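Long-range contacts in geranyltranstransferase (Thermotoga maritima, PDB 2FTZ), which probably catalyses the condensation of geranyl diphosphate with isopentenyl diphosphate to give farnesyl diphosphate: residues L52-L57 with A181-A186; G58-V63 with F268-L273. All coordinates share one frame; numbering follows the deposited sequence.

Contact 1 (L52-L57 with A181-A186); sequences LLVLTL and AFCFSA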
ATOM      1  N   LEU A  52      -9.976 -19.149  -0.808  1.00 23.32           N
ATOM      2  CA  LEU A  52     -10.575 -20.431  -1.177  1.00 25.61           C
ATOM      3  C   LEU A  52     -10.779 -20.512  -2.703  1.00 20.38           C
ATOM      4  O   LEU A  52     -10.451 -21.559  -3.303  1.00 24.94           O
ATOM      5  CB  LEU A  52     -11.888 -20.695  -0.419  1.00 23.97           C
ATOM      6  CG  LEU A  52     -12.404 -22.123  -0.411  1.00 35.00           C
ATOM      7  CD1 LEU A  52     -11.303 -23.068   0.052  1.00 38.89           C
ATOM      8  CD2 LEU A  52     -13.604 -22.201   0.520  1.00 35.80           C
ATOM      9  N   LEU A  53     -11.252 -19.438  -3.348  1.00 22.29           N
ATOM     10  CA  LEU A  53     -11.383 -19.406  -4.821  1.00 24.20           C
ATOM     11  C   LEU A  53     -10.046 -19.589  -5.515  1.00 25.11           C
ATOM     12  O   LEU A  53      -9.939 -20.370  -6.469  1.00 21.03           O
ATOM     13  CB  LEU A  53     -12.015 -18.092  -5.372  1.00 22.81           C
ATOM     14  CG  LEU A  53     -13.521 -17.981  -5.275  1.00 35.54           C
ATOM     15  CD1 LEU A  53     -13.913 -16.509  -5.416  1.00 34.83           C
ATOM     16  CD2 LEU A  53     -14.171 -18.841  -6.356  1.00 34.34           C
ATOM     17  N   VAL A  54      -9.025 -18.862  -5.054  1.00 22.03           N
ATOM     18  CA  VAL A  54      -7.694 -18.975  -5.634  1.00 21.42           C
ATOM     19  C   VAL A  54      -7.192 -20.422  -5.535  1.00 20.42           C
ATOM     20  O   VAL A  54      -6.701 -20.992  -6.506  1.00 22.22           O
ATOM     21  CB  VAL A  54      -6.685 -18.032  -4.962  1.00 20.97           C
ATOM     22  CG1 VAL A  54      -5.254 -18.385  -5.438  1.00 22.01           C
ATOM     23  CG2 VAL A  54      -7.047 -16.561  -5.240  1.00 22.52           C
ATOM     24  N   LEU A  55      -7.295 -21.019  -4.360  1.00 23.30           N
ATOM     25  CA  LEU A  55      -6.778 -22.357  -4.152  1.00 22.71           C
ATOM     26  C   LEU A  55      -7.543 -23.420  -4.960  1.00 22.99           C
ATOM     27  O   LEU A  55      -6.940 -24.348  -5.515  1.00 21.79           O
ATOM     28  CB  LEU A  55      -6.780 -22.731  -2.672  1.00 24.99           C
ATOM     29  CG  LEU A  55      -5.824 -21.935  -1.783  1.00 22.04           C
ATOM     30  CD1 LEU A  55      -6.067 -22.421  -0.329  1.00 34.85           C
ATOM     31  CD2 LEU A  55      -4.333 -22.134  -2.202  1.00 25.19           C
ATOM     32  N   THR A  56      -8.855 -23.271  -5.027  1.00 19.21           N
ATOM     33  CA  THR A  56      -9.707 -24.180  -5.746  1.00 20.33           C
ATOM     34  C   THR A  56      -9.475 -24.078  -7.272  1.00 20.76           C
ATOM     35  O   THR A  56      -9.371 -25.103  -7.978  1.00 21.23           O
ATOM     36  CB  THR A  56     -11.174 -23.953  -5.339  1.00 22.13           C
ATOM     37  OG1 THR A  56     -11.255 -24.073  -3.901  1.00 22.59           O
ATOM     38  CG2 THR A  56     -12.052 -24.987  -5.958  1.00 20.95           C
ATOM     39  N   LEU A  57      -9.369 -22.867  -7.790  1.00 20.56           N
ATOM     40  CA  LEU A  57      -9.100 -22.686  -9.218  1.00 20.46           C
ATOM     41  C   LEU A  57      -7.737 -23.279  -9.566  1.00 21.28           C
ATOM     42  O   LEU A  57      -7.587 -23.988 -10.572  1.00 22.83           O
ATOM     43  CB  LEU A  57      -9.118 -21.211  -9.582  1.00 20.96           C
ATOM     44  CG  LEU A  57     -10.470 -20.585  -9.922  1.00 27.11           C
ATOM     45  CD1 LEU A  57     -10.320 -19.035  -9.946  1.00 31.28           C
ATOM     46  CD2 LEU A  57     -10.989 -21.112 -11.247  1.00 26.54           C
ATOM     47  N   ALA A 181     -11.813 -10.396  -9.722  1.00 22.23           N
ATOM     48  CA  ALA A 181     -11.227 -10.481 -11.043  1.00 22.58           C
ATOM     49  C   ALA A 181      -9.803 -11.005 -10.956  1.00 22.00           C
ATOM     50  O   ALA A 181      -9.433 -11.887 -11.716  1.00 19.52           O
ATOM     51  CB  ALA A 181     -11.261  -9.107 -11.786  1.00 23.76           C
ATOM     52  N   PHE A 182      -9.045 -10.499  -9.986  1.00 21.95           N
ATOM     53  CA  PHE A 182      -7.693 -10.972  -9.734  1.00 21.53           C
ATOM     54  C   PHE A 182      -7.662 -12.427  -9.241  1.00 21.33           C
ATOM     55  O   PHE A 182      -6.791 -13.201  -9.663  1.00 21.67           O
ATOM     56  CB  PHE A 182      -6.950 -10.057  -8.758  1.00 20.63           C
ATOM     57  CG  PHE A 182      -5.563 -10.535  -8.435  1.00 21.14           C
ATOM     58  CD1 PHE A 182      -4.514 -10.266  -9.307  1.00 20.22           C
ATOM     59  CD2 PHE A 182      -5.310 -11.300  -7.303  1.00 22.10           C
ATOM     60  CE1 PHE A 182      -3.238 -10.753  -9.055  1.00 22.26           C
ATOM     61  CE2 PHE A 182      -4.071 -11.768  -7.043  1.00 21.59           C
ATOM     62  CZ  PHE A 182      -3.002 -11.501  -7.925  1.00 19.99           C
ATOM     63  N   CYS A 183      -8.559 -12.792  -8.338  1.00 21.66           N
ATOM     64  CA  CYS A 183      -8.627 -14.175  -7.868  1.00 22.74           C
ATOM     65  C   CYS A 183      -8.883 -15.163  -9.009  1.00 23.57           C
ATOM     66  O   CYS A 183      -8.353 -16.260  -9.028  1.00 24.25           O
ATOM     67  CB  CYS A 183      -9.734 -14.336  -6.823  1.00 22.92           C
ATOM     68  SG  CYS A 183      -9.422 -13.533  -5.247  1.00 27.16           S
ATOM     69  N   PHE A 184      -9.750 -14.770  -9.938  1.00 21.58           N
ATOM     70  CA  PHE A 184     -10.103 -15.618 -11.117  1.00 22.78           C
ATOM     71  C   PHE A 184      -8.912 -15.690 -12.104  1.00 24.71           C
ATOM     72  O   PHE A 184      -8.689 -16.704 -12.698  1.00 25.32           O
ATOM     73  CB  PHE A 184     -11.323 -15.052 -11.836  1.00 22.34           C
ATOM     74  CG  PHE A 184     -12.664 -15.511 -11.301  1.00 22.46           C
ATOM     75  CD1 PHE A 184     -13.002 -15.357  -9.967  1.00 23.38           C
ATOM     76  CD2 PHE A 184     -13.621 -15.991 -12.175  1.00 23.70           C
ATOM     77  CE1 PHE A 184     -14.261 -15.720  -9.501  1.00 29.05           C
ATOM     78  CE2 PHE A 184     -14.899 -16.302 -11.727  1.00 23.41           C
ATOM     79  CZ  PHE A 184     -15.203 -16.217 -10.380  1.00 26.98           C
ATOM     80  N   SER A 185      -8.196 -14.577 -12.265  1.00 22.86           N
ATOM     81  CA  SER A 185      -7.094 -14.359 -13.221  1.00 22.87           C
ATOM     82  C   SER A 185      -5.795 -15.014 -12.826  1.00 22.20           C
ATOM     83  O   SER A 185      -5.071 -15.598 -13.656  1.00 24.66           O
ATOM     84  CB  SER A 185      -6.720 -12.852 -13.184  1.00 28.12           C
ATOM     85  OG  SER A 185      -7.510 -12.154 -13.994  1.00 34.66           O
ATOM     86  N   ALA A 186      -5.433 -14.805 -11.571  1.00 24.87           N
ATOM     87  CA  ALA A 186      -4.080 -15.133 -11.111  1.00 26.76           C
ATOM     88  C   ALA A 186      -3.699 -16.594 -11.348  1.00 26.30           C
ATOM     89  O   ALA A 186      -2.593 -16.858 -11.810  1.00 24.67           O
ATOM     90  CB  ALA A 186      -3.843 -14.725  -9.613  1.00 28.66           C
TER
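Leu57 carries its side chain from helix 49-61 across to Cys183 and Phe184 on helix 177-189. Its CB heads for the other helix without reaching it, and CG, set beside the backbone N by a chi1 of -86°, continues that course. The branch then divides the work. CD1 does the touching, lying 3.5 Å from Cys183 O and 3.6 Å from Phe184 CA, whereas CD2 stays behind, on the side of Thr270 from helix 268-273. A leucine suits the place because one methyl can rest on backbone while the other packs toward Thr270. One turn earlier Leu53 follows the same pattern: its CD1 meets Phe184 CE1 at 4.2 Å, the two side chains crossing obliquely. Phe184 leaves its own backbone away from the partner helix, yet its ring swings back to meet both leucines. Where the backbones come closest, Val54 CG2 sits 3.8 Å from Cys183 CB and equally far from SG. The small cysteine fits this narrow place and also touches Val75 of helix 69-87. No hydrogen bond joins the segments, and the buried Cys183 O and Phe184 O find no polar partner in the model. Short segment axes 8.7 Å apart and inclined by only 19° are the near-parallel, apolar helix packing expected in the core of the all-alpha polyprenyl synthetase fold.

Contact 2 (G58-V63 with F268-L273); sequences GEDLGV and FRTLFL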
ATOM      1  N   GLY A  58      -6.759 -23.015  -8.715  1.00 24.53           N
ATOM      2  CA  GLY A  58      -5.405 -23.544  -8.957  1.00 25.14           C
ATOM      3  C   GLY A  58      -5.340 -25.057  -8.948  1.00 26.37           C
ATOM      4  O   GLY A  58      -4.643 -25.655  -9.768  1.00 26.53           O
ATOM      5  N   GLU A  59      -6.082 -25.684  -8.039  1.00 27.07           N
ATOM      6  CA  GLU A  59      -6.234 -27.139  -8.040  1.00 27.04           C
ATOM      7  C   GLU A  59      -6.813 -27.646  -9.363  1.00 26.82           C
ATOM      8  O   GLU A  59      -6.320 -28.595  -9.959  1.00 25.52           O
ATOM      9  CB  GLU A  59      -7.176 -27.594  -6.938  1.00 29.08           C
ATOM     10  CG  GLU A  59      -6.680 -27.430  -5.539  1.00 40.63           C
ATOM     11  CD  GLU A  59      -7.610 -28.081  -4.509  1.00 40.15           C
ATOM     12  OE1 GLU A  59      -8.107 -29.177  -4.782  1.00 50.32           O
ATOM     13  OE2 GLU A  59      -7.809 -27.498  -3.422  1.00 63.32           O
ATOM     14  N   ASP A  60      -7.917 -27.052  -9.789  1.00 21.74           N
ATOM     15  CA  ASP A  60      -8.536 -27.402 -11.068  1.00 22.92           C
ATOM     16  C   ASP A  60      -7.531 -27.314 -12.231  1.00 21.69           C
ATOM     17  O   ASP A  60      -7.609 -28.076 -13.177  1.00 20.77           O
ATOM     18  CB  ASP A  60      -9.696 -26.465 -11.354  1.00 20.51           C
ATOM     19  CG  ASP A  60     -11.010 -26.901 -10.703  1.00 20.46           C
ATOM     20  OD1 ASP A  60     -11.264 -28.123 -10.590  1.00 22.94           O
ATOM     21  OD2 ASP A  60     -11.843 -25.992 -10.415  1.00 24.62           O
ATOM     22  N   LEU A  61      -6.599 -26.378 -12.140  1.00 21.51           N
ATOM     23  CA  LEU A  61      -5.636 -26.101 -13.212  1.00 23.72           C
ATOM     24  C   LEU A  61      -4.337 -26.882 -13.012  1.00 28.24           C
ATOM     25  O   LEU A  61      -3.572 -27.027 -13.956  1.00 28.64           O
ATOM     26  CB  LEU A  61      -5.326 -24.591 -13.288  1.00 25.13           C
ATOM     27  CG  LEU A  61      -6.395 -23.651 -13.856  1.00 22.01           C
ATOM     28  CD1 LEU A  61      -5.916 -22.216 -13.650  1.00 26.88           C
ATOM     29  CD2 LEU A  61      -6.748 -23.892 -15.319  1.00 28.93           C
ATOM     30  N   GLY A  62      -4.107 -27.387 -11.804  1.00 28.49           N
ATOM     31  CA  GLY A  62      -2.898 -28.146 -11.492  1.00 32.98           C
ATOM     32  C   GLY A  62      -1.684 -27.251 -11.323  1.00 36.68           C
ATOM     33  O   GLY A  62      -0.597 -27.590 -11.763  1.00 36.48           O
ATOM     34  N   VAL A  63      -1.880 -26.096 -10.701  1.00 36.62           N
ATOM     35  CA  VAL A  63      -0.827 -25.126 -10.463  1.00 38.39           C
ATOM     36  C   VAL A  63      -0.078 -25.506  -9.185  1.00 39.96           C
ATOM     37  O   VAL A  63      -0.692 -25.994  -8.234  1.00 40.40           O
ATOM     38  CB  VAL A  63      -1.422 -23.715 -10.313  1.00 35.95           C
ATOM     39  CG1 VAL A  63      -0.427 -22.774  -9.680  1.00 36.25           C
ATOM     40  CG2 VAL A  63      -1.932 -23.215 -11.668  1.00 37.64           C
ATOM     41  N   PHE A 268     -14.154 -27.906 -12.419  1.00 21.56           N
ATOM     42  CA  PHE A 268     -15.264 -28.528 -11.676  1.00 22.46           C
ATOM     43  C   PHE A 268     -15.229 -28.299 -10.170  1.00 22.11           C
ATOM     44  O   PHE A 268     -16.291 -28.140  -9.559  1.00 22.16           O
ATOM     45  CB  PHE A 268     -15.378 -30.021 -12.007  1.00 21.69           C
ATOM     46  CG  PHE A 268     -15.852 -30.248 -13.404  1.00 24.55           C
ATOM     47  CD1 PHE A 268     -17.112 -29.831 -13.779  1.00 23.26           C
ATOM     48  CD2 PHE A 268     -14.985 -30.716 -14.369  1.00 25.00           C
ATOM     49  CE1 PHE A 268     -17.555 -29.982 -15.093  1.00 26.19           C
ATOM     50  CE2 PHE A 268     -15.405 -30.867 -15.680  1.00 26.10           C
ATOM     51  CZ  PHE A 268     -16.687 -30.493 -16.043  1.00 23.11           C
ATOM     52  N   ARG A 269     -14.044 -28.258  -9.559  1.00 20.56           N
ATOM     53  CA  ARG A 269     -13.982 -27.962  -8.111  1.00 23.61           C
ATOM     54  C   ARG A 269     -14.494 -26.540  -7.818  1.00 20.70           C
ATOM     55  O   ARG A 269     -15.254 -26.288  -6.881  1.00 22.20           O
ATOM     56  CB  ARG A 269     -12.573 -28.125  -7.573  1.00 25.11           C
ATOM     57  CG  ARG A 269     -11.987 -29.536  -7.702  1.00 31.95           C
ATOM     58  CD  ARG A 269     -10.554 -29.483  -7.168  0.50 35.80           C
ATOM     59  NE  ARG A 269      -9.798 -30.730  -7.317  0.50 41.50           N
ATOM     60  CZ  ARG A 269      -9.457 -31.554  -6.324  0.50 42.16           C
ATOM     61  NH1 ARG A 269      -9.815 -31.313  -5.062  0.50 45.82           N
ATOM     62  NH2 ARG A 269      -8.746 -32.640  -6.598  0.50 42.82           N
ATOM     63  N   THR A 270     -14.095 -25.623  -8.678  1.00 20.48           N
ATOM     64  CA  THR A 270     -14.499 -24.229  -8.592  1.00 21.09           C
ATOM     65  C   THR A 270     -15.985 -24.132  -8.847  1.00 20.59           C
ATOM     66  O   THR A 270     -16.681 -23.414  -8.139  1.00 21.57           O
ATOM     67  CB  THR A 270     -13.718 -23.385  -9.570  1.00 21.64           C
ATOM     68  OG1 THR A 270     -12.291 -23.586  -9.352  1.00 23.42           O
ATOM     69  CG2 THR A 270     -14.090 -21.916  -9.481  1.00 23.59           C
ATOM     70  N   LEU A 271     -16.484 -24.867  -9.833  1.00 18.81           N
ATOM     71  CA  LEU A 271     -17.942 -24.848 -10.119  1.00 20.15           C
ATOM     72  C   LEU A 271     -18.739 -25.248  -8.868  1.00 19.66           C
ATOM     73  O   LEU A 271     -19.727 -24.606  -8.499  1.00 20.07           O
ATOM     74  CB  LEU A 271     -18.266 -25.782 -11.282  1.00 19.25           C
ATOM     75  CG  LEU A 271     -19.701 -25.837 -11.784  1.00 19.61           C
ATOM     76  CD1 LEU A 271     -20.125 -24.474 -12.326  1.00 17.54           C
ATOM     77  CD2 LEU A 271     -19.898 -26.947 -12.835  1.00 17.58           C
ATOM     78  N   PHE A 272     -18.334 -26.334  -8.219  1.00 20.56           N
ATOM     79  CA  PHE A 272     -19.050 -26.792  -7.037  1.00 23.37           C
ATOM     80  C   PHE A 272     -18.929 -25.834  -5.848  1.00 21.52           C
ATOM     81  O   PHE A 272     -19.909 -25.623  -5.135  1.00 23.42           O
ATOM     82  CB  PHE A 272     -18.650 -28.205  -6.694  1.00 26.21           C
ATOM     83  CG  PHE A 272     -19.349 -29.230  -7.574  1.00 29.33           C
ATOM     84  CD1 PHE A 272     -18.903 -29.473  -8.845  1.00 33.75           C
ATOM     85  CD2 PHE A 272     -20.507 -29.840  -7.154  1.00 41.26           C
ATOM     86  CE1 PHE A 272     -19.540 -30.383  -9.674  1.00 34.13           C
ATOM     87  CE2 PHE A 272     -21.165 -30.751  -7.973  1.00 44.36           C
ATOM     88  CZ  PHE A 272     -20.672 -31.020  -9.238  1.00 42.82           C
ATOM     89  N   LEU A 273     -17.774 -25.220  -5.702  1.00 24.18           N
ATOM     90  CA  LEU A 273     -17.571 -24.164  -4.686  1.00 23.07           C
ATOM     91  C   LEU A 273     -18.547 -23.009  -4.935  1.00 22.86           C
ATOM     92  O   LEU A 273     -19.243 -22.540  -4.030  1.00 23.72           O
ATOM     93  CB  LEU A 273     -16.117 -23.669  -4.731  1.00 22.36           C
ATOM     94  CG  LEU A 273     -15.782 -22.514  -3.762  1.00 24.85           C
ATOM     95  CD1 LEU A 273     -15.865 -23.033  -2.349  1.00 31.85           C
ATOM     96  CD2 LEU A 273     -14.416 -21.943  -4.027  1.00 28.13           C
TER
HETATM   97  O   HOH W   1     -11.672 -29.995 -12.301  1.00 38.43           O
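Asp60 grips the start of helix 268-273 with both carboxylate oxygens. OD1 takes the N-H of Arg269 on its syn lone pair (N to OD1 3.0 Å), while OD2 accepts twice: from Thr270 N at 2.9 Å on the syn side and from Thr270 OG1 at 2.7 Å on the anti side, both modestly out of plane. A water donating to OD1 and accepting from Phe268 N extends the grip to a third amide. Such first-turn N-H groups have no carbonyl of an earlier turn to bond, and an aspartate suits them, since its charge would probably be steadied by the helix's positive end. An alanine here would probably leave the Arg269 and Thr270 amides and the Thr270 hydroxyl without their acceptor. Helix 49-61 ends just beyond in a Schellman motif, with Gly62 at positive phi, Val63 N bonded to Gly58 O and Gly62 N to Glu59 O. Alongside, in one conformer of Arg269, Glu59 OE1 stands over a face of the guanidinium and bridges NH1 at 2.7 Å, the planes 61° apart; a second conformer makes this salt bridge less certain. Behind this layer, Thr56 touches Arg269 and Thr270, and Leu267 packs on Asp60.

How the contacts relate
After three earlier helices the chain enters helix 49-61, where 52-57 begins contact 1; the last turn of that helix and the residues just after it, 58-63, begin contact 2. In all, 123 residues, about two thirds of them helical, separate 52-57 from 181-186, which returns to close contact 1, and only much later, with 268-273, does the chain close contact 2. The segments alternate, so the two loops cross. Helix 49-61 is thus held in the buried interior by helix 177-189 and, nearer the surface, by helix 268-273. The contacts, their centres about 9 Å apart, touch directly, Leu57 CA lying 3.3 Å from Thr270 OG1 and Leu52 packing on Leu273.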